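Local coordinates for Lmo0305 protein (PDB 3PJ0) that belongs to the beta-eliminating lyase family of pyridoxal-phosphate-dependent proteins with the aminotransferase-type fold and carries its cofactor on a lysine, at residues 290-304 with 322-336. Sequence-based numbering, arbitrary orientation. Where two conformers were deposited one is given.
Sequences NMFHVYFENSADEIG and LQEKSADVCAFEVSV
H293 and E333 face each other as a non-hydrogen-bonded pair of antiparallel strands 291-296 and 329-335, and their side chains, projecting from the same face, are hydrogen-bonded. H293 NE2 donates in its ring plane to E333 OE1 (2.9 Å), meeting the oxygen on its anti side. The extended glutamate, CG anti to the backbone N (chi1 170°), is long enough to bring OE1 to the edge of the imidazole. On the same face, the small A331 sets CB over the centre of the Y295 ring, 3.6 Å from its centroid, a CH-pi contact.

The other face is apolar. V294 CB sits over the F332 ring, F332 CE2 meets the edge of the F296 ring at 3.5 Å from F296 CE1, and I303 CG2 lies over the F296 ring centre. C330 SG touches I303 CG1. Where strand 291-296 begins, N290 ND2 donates almost straight to V336 O (2.9 Å).

R148 forms a salt bridge with E333 OE1, giving that oxygen a second partner. The two strands are the central pair of a four-stranded antiparallel sheet, between 280-283 and 323-326, with helix 260-275 packed on F292 and V294.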
ATOM      1  N   ASN A 290      13.679  16.436 -17.299  1.00 10.30           N
ATOM      2  CA  ASN A 290      12.709  17.491 -17.051  1.00 10.47           C
ATOM      3  C   ASN A 290      13.002  18.281 -15.766  1.00  9.98           C
ATOM      4  O   ASN A 290      12.269  19.206 -15.423  1.00 11.23           O
ATOM      5  CB  ASN A 290      11.317  16.875 -16.951  1.00  9.18           C
ATOM      6  CG  ASN A 290      11.165  16.027 -15.761  1.00 10.75           C
ATOM      7  OD1 ASN A 290      12.083  15.246 -15.423  1.00 12.48           O
ATOM      8  ND2 ASN A 290      10.020  16.151 -15.076  1.00 10.69           N
HETATM    9  N   MSE A 291      14.069  17.917 -15.061  1.00  9.76           N
HETATM   10  CA  MSE A 291      14.367  18.513 -13.786  1.00 10.30           C
HETATM   11  C   MSE A 291      15.740  19.130 -13.693  1.00 10.34           C
HETATM   12  O   MSE A 291      16.622  18.868 -14.517  1.00 11.64           O
HETATM   13  CB  MSE A 291      14.239  17.468 -12.677  1.00 10.06           C
HETATM   14  CG  MSE A 291      15.313  16.413 -12.650  1.00 11.28           C
HETATM   15 SE   MSE A 291      15.350  15.402 -10.975  0.75  9.74          SE
HETATM   16  CE  MSE A 291      15.883  16.845  -9.797  1.00 11.55           C
ATOM     17  N   PHE A 292      15.908  19.941 -12.653  1.00  9.31           N
ATOM     18  CA  PHE A 292      17.175  20.583 -12.343  1.00  9.63           C
ATOM     19  C   PHE A 292      16.992  21.314 -11.013  1.00 10.41           C
ATOM     20  O   PHE A 292      15.875  21.431 -10.513  1.00 10.17           O
ATOM     21  CB  PHE A 292      17.655  21.543 -13.458  1.00  9.95           C
ATOM     22  CG  PHE A 292      16.677  22.616 -13.816  1.00  9.26           C
ATOM     23  CD1 PHE A 292      16.658  23.823 -13.133  1.00 11.73           C
ATOM     24  CD2 PHE A 292      15.755  22.420 -14.860  1.00 11.15           C
ATOM     25  CE1 PHE A 292      15.725  24.825 -13.473  1.00 10.56           C
ATOM     26  CE2 PHE A 292      14.841  23.399 -15.180  1.00 10.17           C
ATOM     27  CZ  PHE A 292      14.818  24.600 -14.499  1.00 10.88           C
ATOM     28  N   HIS A 293      18.111  21.741 -10.440  1.00 11.06           N
ATOM     29  CA  HIS A 293      18.136  22.535  -9.219  1.00 11.22           C
ATOM     30  C   HIS A 293      18.634  23.933  -9.575  1.00 12.15           C
ATOM     31  O   HIS A 293      19.482  24.080 -10.413  1.00 12.02           O
ATOM     32  CB  HIS A 293      19.071  21.870  -8.223  1.00 10.56           C
ATOM     33  CG  HIS A 293      18.501  20.639  -7.619  1.00 11.40           C
ATOM     34  ND1 HIS A 293      19.145  19.914  -6.639  1.00 11.94           N
ATOM     35  CD2 HIS A 293      17.315  20.025  -7.833  1.00 10.15           C
ATOM     36  CE1 HIS A 293      18.386  18.885  -6.306  1.00 12.67           C
ATOM     37  NE2 HIS A 293      17.255  18.959  -6.989  1.00 12.35           N
ATOM     38  N   VAL A 294      18.080  24.956  -8.927  1.00 13.01           N
ATOM     39  CA  VAL A 294      18.447  26.374  -9.155  1.00 12.82           C
ATOM     40  C   VAL A 294      19.141  26.863  -7.892  1.00 13.49           C
ATOM     41  O   VAL A 294      18.604  26.726  -6.802  1.00 11.94           O
ATOM     42  CB  VAL A 294      17.172  27.222  -9.409  1.00 13.79           C
ATOM     43  CG1 VAL A 294      17.479  28.691  -9.614  1.00 14.39           C
ATOM     44  CG2 VAL A 294      16.371  26.636 -10.621  1.00 13.61           C
ATOM     45  N   TYR A 295      20.331  27.420  -8.045  1.00 13.88           N
ATOM     46  CA  TYR A 295      21.153  27.868  -6.935  1.00 15.40           C
ATOM     47  C   TYR A 295      21.343  29.356  -7.011  1.00 17.10           C
ATOM     48  O   TYR A 295      21.553  29.904  -8.095  1.00 17.01           O
ATOM     49  CB  TYR A 295      22.532  27.199  -6.990  1.00 15.58           C
ATOM     50  CG  TYR A 295      22.621  25.836  -6.352  1.00 16.47           C
ATOM     51  CD1 TYR A 295      22.076  24.705  -6.975  1.00 16.96           C
ATOM     52  CD2 TYR A 295      23.272  25.671  -5.131  1.00 17.25           C
ATOM     53  CE1 TYR A 295      22.156  23.447  -6.382  1.00 16.29           C
ATOM     54  CE2 TYR A 295      23.382  24.412  -4.535  1.00 18.81           C
ATOM     55  CZ  TYR A 295      22.823  23.296  -5.170  1.00 17.99           C
ATOM     56  OH  TYR A 295      22.909  22.053  -4.575  1.00 16.16           O
ATOM     57  N   PHE A 296      21.327  29.994  -5.846  1.00 18.68           N
ATOM     58  CA  PHE A 296      21.461  31.423  -5.731  1.00 19.00           C
ATOM     59  C   PHE A 296      22.649  31.797  -4.869  1.00 20.47           C
ATOM     60  O   PHE A 296      22.977  31.077  -3.919  1.00 20.06           O
ATOM     61  CB  PHE A 296      20.233  32.006  -5.055  1.00 19.26           C
ATOM     62  CG  PHE A 296      18.976  31.849  -5.834  1.00 16.85           C
ATOM     63  CD1 PHE A 296      18.213  30.698  -5.706  1.00 16.17           C
ATOM     64  CD2 PHE A 296      18.529  32.876  -6.665  1.00 17.89           C
ATOM     65  CE1 PHE A 296      17.044  30.551  -6.407  1.00 16.00           C
ATOM     66  CE2 PHE A 296      17.360  32.743  -7.389  1.00 16.68           C
ATOM     67  CZ  PHE A 296      16.607  31.585  -7.267  1.00 18.12           C
ATOM     68  N   GLU A 297      23.255  32.943  -5.195  1.00 21.49           N
ATOM     69  CA  GLU A 297      24.377  33.487  -4.431  1.00 23.01           C
ATOM     70  C   GLU A 297      23.893  34.471  -3.366  1.00 22.90           C
ATOM     71  O   GLU A 297      24.479  35.561  -3.179  1.00 23.54           O
ATOM     72  CB  GLU A 297      25.391  34.178  -5.346  1.00 24.02           C
ATOM     73  CG  GLU A 297      26.107  33.247  -6.302  1.00 26.51           C
ATOM     74  CD  GLU A 297      27.007  34.007  -7.274  1.00 30.22           C
ATOM     75  OE1 GLU A 297      27.356  35.170  -6.993  1.00 33.62           O
ATOM     76  OE2 GLU A 297      27.370  33.441  -8.331  1.00 33.49           O
ATOM     77  N   ASN A 298      22.812  34.088  -2.692  1.00 21.65           N
ATOM     78  CA  ASN A 298      22.236  34.846  -1.584  1.00 21.39           C
ATOM     79  C   ASN A 298      21.574  33.893  -0.628  1.00 20.31           C
ATOM     80  O   ASN A 298      21.265  32.755  -0.985  1.00 18.72           O
ATOM     81  CB  ASN A 298      21.234  35.879  -2.083  1.00 21.47           C
ATOM     82  CG  ASN A 298      21.914  37.067  -2.730  1.00 23.24           C
ATOM     83  OD1 ASN A 298      22.512  37.912  -2.038  1.00 27.88           O
ATOM     84  ND2 ASN A 298      21.834  37.148  -4.053  1.00 18.27           N
ATOM     85  N   SER A 299      21.373  34.343   0.595  1.00 20.80           N
ATOM     86  CA  SER A 299      20.775  33.514   1.625  1.00 21.07           C
ATOM     87  C   SER A 299      19.308  33.214   1.305  1.00 20.83           C
ATOM     88  O   SER A 299      18.679  33.953   0.560  1.00 21.29           O
ATOM     89  CB  SER A 299      20.808  34.228   2.965  0.73 21.89           C
ATOM     90  OG  SER A 299      19.909  35.325   2.946  0.73 21.98           O
ATOM     91  N   ALA A 300      18.771  32.160   1.904  1.00 20.72           N
ATOM     92  CA  ALA A 300      17.358  31.790   1.714  1.00 21.01           C
ATOM     93  C   ALA A 300      16.371  32.897   2.129  1.00 22.01           C
ATOM     94  O   ALA A 300      15.358  33.138   1.431  1.00 22.16           O
ATOM     95  CB  ALA A 300      17.034  30.457   2.418  1.00 19.42           C
ATOM     96  N   ASP A 301      16.656  33.596   3.230  1.00 22.99           N
ATOM     97  CA  ASP A 301      15.786  34.691   3.681  1.00 23.81           C
ATOM     98  C   ASP A 301      15.698  35.763   2.608  1.00 23.18           C
ATOM     99  O   ASP A 301      14.607  36.226   2.263  1.00 23.26           O
ATOM    100  CB  ASP A 301      16.294  35.340   4.984  1.00 25.66           C
ATOM    101  CG  ASP A 301      15.936  34.549   6.235  1.00 28.56           C
ATOM    102  OD1 ASP A 301      15.104  33.619   6.189  1.00 32.75           O
ATOM    103  OD2 ASP A 301      16.502  34.887   7.293  1.00 34.69           O
ATOM    104  N   GLU A 302      16.856  36.141   2.080  1.00 22.19           N
ATOM    105  CA  GLU A 302      16.956  37.152   1.026  1.00 22.76           C
ATOM    106  C   GLU A 302      16.252  36.761  -0.282  1.00 20.96           C
ATOM    107  O   GLU A 302      15.556  37.575  -0.887  1.00 20.77           O
ATOM    108  CB  GLU A 302      18.431  37.489   0.752  1.00 23.33           C
ATOM    109  CG  GLU A 302      19.111  38.311   1.881  1.00 26.46           C
ATOM    110  CD  GLU A 302      20.608  38.525   1.639  1.00 28.83           C
ATOM    111  OE1 GLU A 302      21.266  37.619   1.080  1.00 32.27           O
ATOM    112  OE2 GLU A 302      21.131  39.588   1.988  1.00 28.73           O
ATOM    113  N   ILE A 303      16.468  35.540  -0.736  1.00 19.56           N
ATOM    114  CA  ILE A 303      15.849  35.072  -1.983  1.00 18.26           C
ATOM    115  C   ILE A 303      14.348  34.829  -1.805  1.00 17.72           C
ATOM    116  O   ILE A 303      13.557  35.097  -2.709  1.00 17.35           O
ATOM    117  CB  ILE A 303      16.568  33.810  -2.553  1.00 18.15           C
ATOM    118  CG1 ILE A 303      18.030  34.139  -2.886  1.00 16.76           C
ATOM    119  CG2 ILE A 303      15.818  33.266  -3.770  1.00 16.44           C
ATOM    120  CD1 ILE A 303      18.203  35.332  -3.789  1.00 18.13           C
ATOM    121  N   GLY A 304      13.944  34.346  -0.641  1.00 17.79           N
ATOM    122  CA  GLY A 304      12.530  34.123  -0.372  1.00 18.29           C
ATOM    123  C   GLY A 304      11.708  35.396  -0.538  1.00 18.99           C
ATOM    124  O   GLY A 304      10.597  35.356  -1.089  1.00 19.36           O
ATOM    125  N   LEU A 322      12.790  27.100   0.063  1.00 22.09           N
ATOM    126  CA  LEU A 322      14.169  27.294  -0.315  1.00 22.26           C
ATOM    127  C   LEU A 322      15.014  26.475   0.648  1.00 22.21           C
ATOM    128  O   LEU A 322      14.793  26.484   1.851  1.00 22.97           O
ATOM    129  CB  LEU A 322      14.552  28.757  -0.313  1.00 22.61           C
ATOM    130  CG  LEU A 322      13.959  29.620  -1.421  1.00 22.69           C
ATOM    131  CD1 LEU A 322      14.212  31.070  -1.140  1.00 21.86           C
ATOM    132  CD2 LEU A 322      14.509  29.199  -2.802  1.00 21.11           C
ATOM    133  N   GLN A 323      15.952  25.722   0.104  1.00 21.85           N
ATOM    134  CA  GLN A 323      16.851  24.936   0.934  1.00 22.05           C
ATOM    135  C   GLN A 323      18.134  25.722   1.173  1.00 21.82           C
ATOM    136  O   GLN A 323      18.796  26.121   0.223  1.00 20.99           O
ATOM    137  CB  GLN A 323      17.180  23.604   0.237  1.00 21.91           C
ATOM    138  CG  GLN A 323      18.138  22.725   1.001  1.00 23.96           C
ATOM    139  CD  GLN A 323      17.617  22.333   2.370  1.00 27.81           C
ATOM    140  OE1 GLN A 323      16.589  21.663   2.474  1.00 29.48           O
ATOM    141  NE2 GLN A 323      18.333  22.727   3.427  1.00 27.70           N
ATOM    142  N   GLU A 324      18.471  25.951   2.438  0.50 22.32           N
ATOM    143  CA  GLU A 324      19.717  26.616   2.792  0.50 22.88           C
ATOM    144  C   GLU A 324      20.865  25.648   2.484  0.50 22.64           C
ATOM    145  O   GLU A 324      20.825  24.499   2.910  0.50 22.40           O
ATOM    146  CB  GLU A 324      19.709  26.962   4.284  0.50 23.49           C
ATOM    147  CG  GLU A 324      21.014  27.530   4.810  0.50 24.36           C
ATOM    148  CD  GLU A 324      20.990  27.760   6.316  0.50 25.22           C
ATOM    149  OE1 GLU A 324      20.048  27.275   6.994  0.50 26.25           O
ATOM    150  OE2 GLU A 324      21.914  28.431   6.817  0.50 25.41           O
ATOM    151  N   LYS A 325      21.862  26.104   1.735  1.00 22.79           N
ATOM    152  CA  LYS A 325      23.050  25.270   1.393  1.00 23.30           C
ATOM    153  C   LYS A 325      24.331  25.693   2.139  1.00 24.06           C
ATOM    154  O   LYS A 325      25.175  24.854   2.461  1.00 24.14           O
ATOM    155  CB  LYS A 325      23.270  25.264  -0.125  0.67 23.07           C
ATOM    156  CG  LYS A 325      22.139  24.613  -0.931  0.67 22.54           C
ATOM    157  CD  LYS A 325      22.064  23.101  -0.691  0.67 22.85           C
ATOM    158  CE  LYS A 325      21.080  22.421  -1.622  0.67 22.01           C
ATOM    159  NZ  LYS A 325      21.093  20.922  -1.472  0.67 21.59           N
ATOM    160  N   SER A 326      24.485  27.003   2.342  0.69 24.49           N
ATOM    161  CA  SER A 326      25.601  27.587   3.095  0.69 24.85           C
ATOM    162  C   SER A 326      25.107  28.941   3.590  0.69 25.72           C
ATOM    163  O   SER A 326      23.968  29.319   3.300  0.69 25.90           O
ATOM    164  CB  SER A 326      26.885  27.702   2.257  0.69 25.12           C
ATOM    165  OG  SER A 326      26.770  28.587   1.157  0.69 23.52           O
ATOM    166  N   ALA A 327      25.945  29.685   4.308  1.00 26.36           N
ATOM    167  CA  ALA A 327      25.511  30.964   4.889  1.00 26.32           C
ATOM    168  C   ALA A 327      24.783  31.884   3.887  1.00 25.70           C
ATOM    169  O   ALA A 327      23.724  32.460   4.215  1.00 25.86           O
ATOM    170  CB  ALA A 327      26.697  31.704   5.532  1.00 27.30           C
ATOM    171  N   ASP A 328      25.345  32.009   2.679  1.00 24.05           N
ATOM    172  CA  ASP A 328      24.801  32.905   1.645  1.00 22.68           C
ATOM    173  C   ASP A 328      24.504  32.195   0.320  1.00 21.00           C
ATOM    174  O   ASP A 328      24.683  32.774  -0.769  1.00 18.86           O
ATOM    175  CB  ASP A 328      25.770  34.076   1.436  1.00 23.08           C
ATOM    176  CG  ASP A 328      25.816  35.004   2.639  1.00 24.67           C
ATOM    177  OD1 ASP A 328      24.732  35.512   3.002  1.00 24.30           O
ATOM    178  OD2 ASP A 328      26.916  35.240   3.204  1.00 24.14           O
ATOM    179  N   VAL A 329      24.078  30.934   0.422  1.00 19.16           N
ATOM    180  CA  VAL A 329      23.687  30.168  -0.751  1.00 18.37           C
ATOM    181  C   VAL A 329      22.457  29.327  -0.431  1.00 17.59           C
ATOM    182  O   VAL A 329      22.378  28.708   0.626  1.00 17.96           O
ATOM    183  CB  VAL A 329      24.830  29.254  -1.271  1.00 18.27           C
ATOM    184  CG1 VAL A 329      24.358  28.386  -2.405  1.00 16.60           C
ATOM    185  CG2 VAL A 329      26.028  30.076  -1.713  1.00 18.11           C
ATOM    186  N   CYS A 330      21.482  29.341  -1.339  1.00 17.21           N
ATOM    187  CA  CYS A 330      20.293  28.511  -1.194  1.00 15.76           C
ATOM    188  C   CYS A 330      19.906  27.945  -2.562  1.00 15.42           C
ATOM    189  O   CYS A 330      20.413  28.414  -3.612  1.00 15.24           O
ATOM    190  CB  CYS A 330      19.126  29.298  -0.593  1.00 15.95           C
ATOM    191  SG  CYS A 330      18.574  30.671  -1.632  1.00 18.06           S
ATOM    192  N   ALA A 331      18.991  26.979  -2.551  1.00 13.50           N
ATOM    193  CA  ALA A 331      18.554  26.335  -3.787  1.00 14.09           C
ATOM    194  C   ALA A 331      17.151  25.749  -3.709  1.00 14.50           C
ATOM    195  O   ALA A 331      16.605  25.594  -2.622  1.00 13.28           O
ATOM    196  CB  ALA A 331      19.567  25.197  -4.158  1.00 13.13           C
ATOM    197  N   PHE A 332      16.603  25.390  -4.877  1.00 13.62           N
ATOM    198  CA  PHE A 332      15.332  24.679  -4.959  1.00 12.78           C
ATOM    199  C   PHE A 332      15.302  23.860  -6.216  1.00 12.50           C
ATOM    200  O   PHE A 332      16.143  24.035  -7.108  1.00 12.41           O
ATOM    201  CB  PHE A 332      14.097  25.587  -4.897  1.00 13.64           C
ATOM    202  CG  PHE A 332      13.926  26.465  -6.101  1.00 13.41           C
ATOM    203  CD1 PHE A 332      13.246  26.012  -7.207  1.00 14.60           C
ATOM    204  CD2 PHE A 332      14.439  27.747  -6.126  1.00 13.56           C
ATOM    205  CE1 PHE A 332      13.105  26.839  -8.326  1.00 15.98           C
ATOM    206  CE2 PHE A 332      14.247  28.566  -7.213  1.00 16.08           C
ATOM    207  CZ  PHE A 332      13.601  28.098  -8.320  1.00 15.53           C
ATOM    208  N   GLU A 333      14.381  22.914  -6.242  1.00 11.59           N
ATOM    209  CA  GLU A 333      14.221  22.014  -7.368  1.00 11.43           C
ATOM    210  C   GLU A 333      13.017  22.360  -8.249  1.00 12.58           C
ATOM    211  O   GLU A 333      11.943  22.715  -7.735  1.00 13.43           O
ATOM    212  CB  GLU A 333      14.042  20.592  -6.809  1.00 11.27           C
ATOM    213  CG  GLU A 333      13.630  19.533  -7.770  1.00 11.49           C
ATOM    214  CD  GLU A 333      13.606  18.190  -7.100  1.00 14.36           C
ATOM    215  OE1 GLU A 333      14.701  17.632  -6.907  1.00 13.19           O
ATOM    216  OE2 GLU A 333      12.494  17.735  -6.711  1.00 13.52           O
ATOM    217  N   VAL A 334      13.182  22.191  -9.563  1.00 12.15           N
ATOM    218  CA  VAL A 334      12.104  22.315 -10.533  1.00 12.82           C
ATOM    219  C   VAL A 334      11.968  21.008 -11.309  1.00 12.17           C
ATOM    220  O   VAL A 334      12.991  20.463 -11.769  1.00 12.64           O
ATOM    221  CB  VAL A 334      12.398  23.375 -11.629  0.57 13.54           C
ATOM    222  CG1 VAL A 334      11.151  23.540 -12.537  0.57 13.99           C
ATOM    223  CG2 VAL A 334      12.836  24.696 -11.033  0.57 13.99           C
ATOM    224  N   SER A 335      10.751  20.456 -11.369  1.00 11.25           N
ATOM    225  CA  SER A 335      10.460  19.298 -12.218  0.75 10.78           C
ATOM    226  C   SER A 335       9.351  19.729 -13.168  1.00 11.14           C
ATOM    227  O   SER A 335       8.231  19.954 -12.740  1.00 12.53           O
ATOM    228  CB  SER A 335      10.048  18.049 -11.427  0.75 10.38           C
ATOM    229  OG  SER A 335      11.070  17.647 -10.530  0.75  8.09           O
ATOM    230  N   VAL A 336       9.665  19.844 -14.454  1.00 10.95           N
ATOM    231  CA  VAL A 336       8.695  20.301 -15.457  1.00 11.65           C
ATOM    232  C   VAL A 336       7.663  19.219 -15.759  1.00 12.02           C
ATOM    233  O   VAL A 336       7.988  18.025 -15.871  1.00 13.07           O
ATOM    234  CB  VAL A 336       9.374  20.791 -16.752  1.00 12.18           C
ATOM    235  CG1 VAL A 336       8.332  21.183 -17.828  1.00  9.94           C
ATOM    236  CG2 VAL A 336      10.243  21.998 -16.469  1.00 13.24           C
TER
HETATM  237  O   HOH W   1      20.617  30.140   2.739  1.00 23.04           O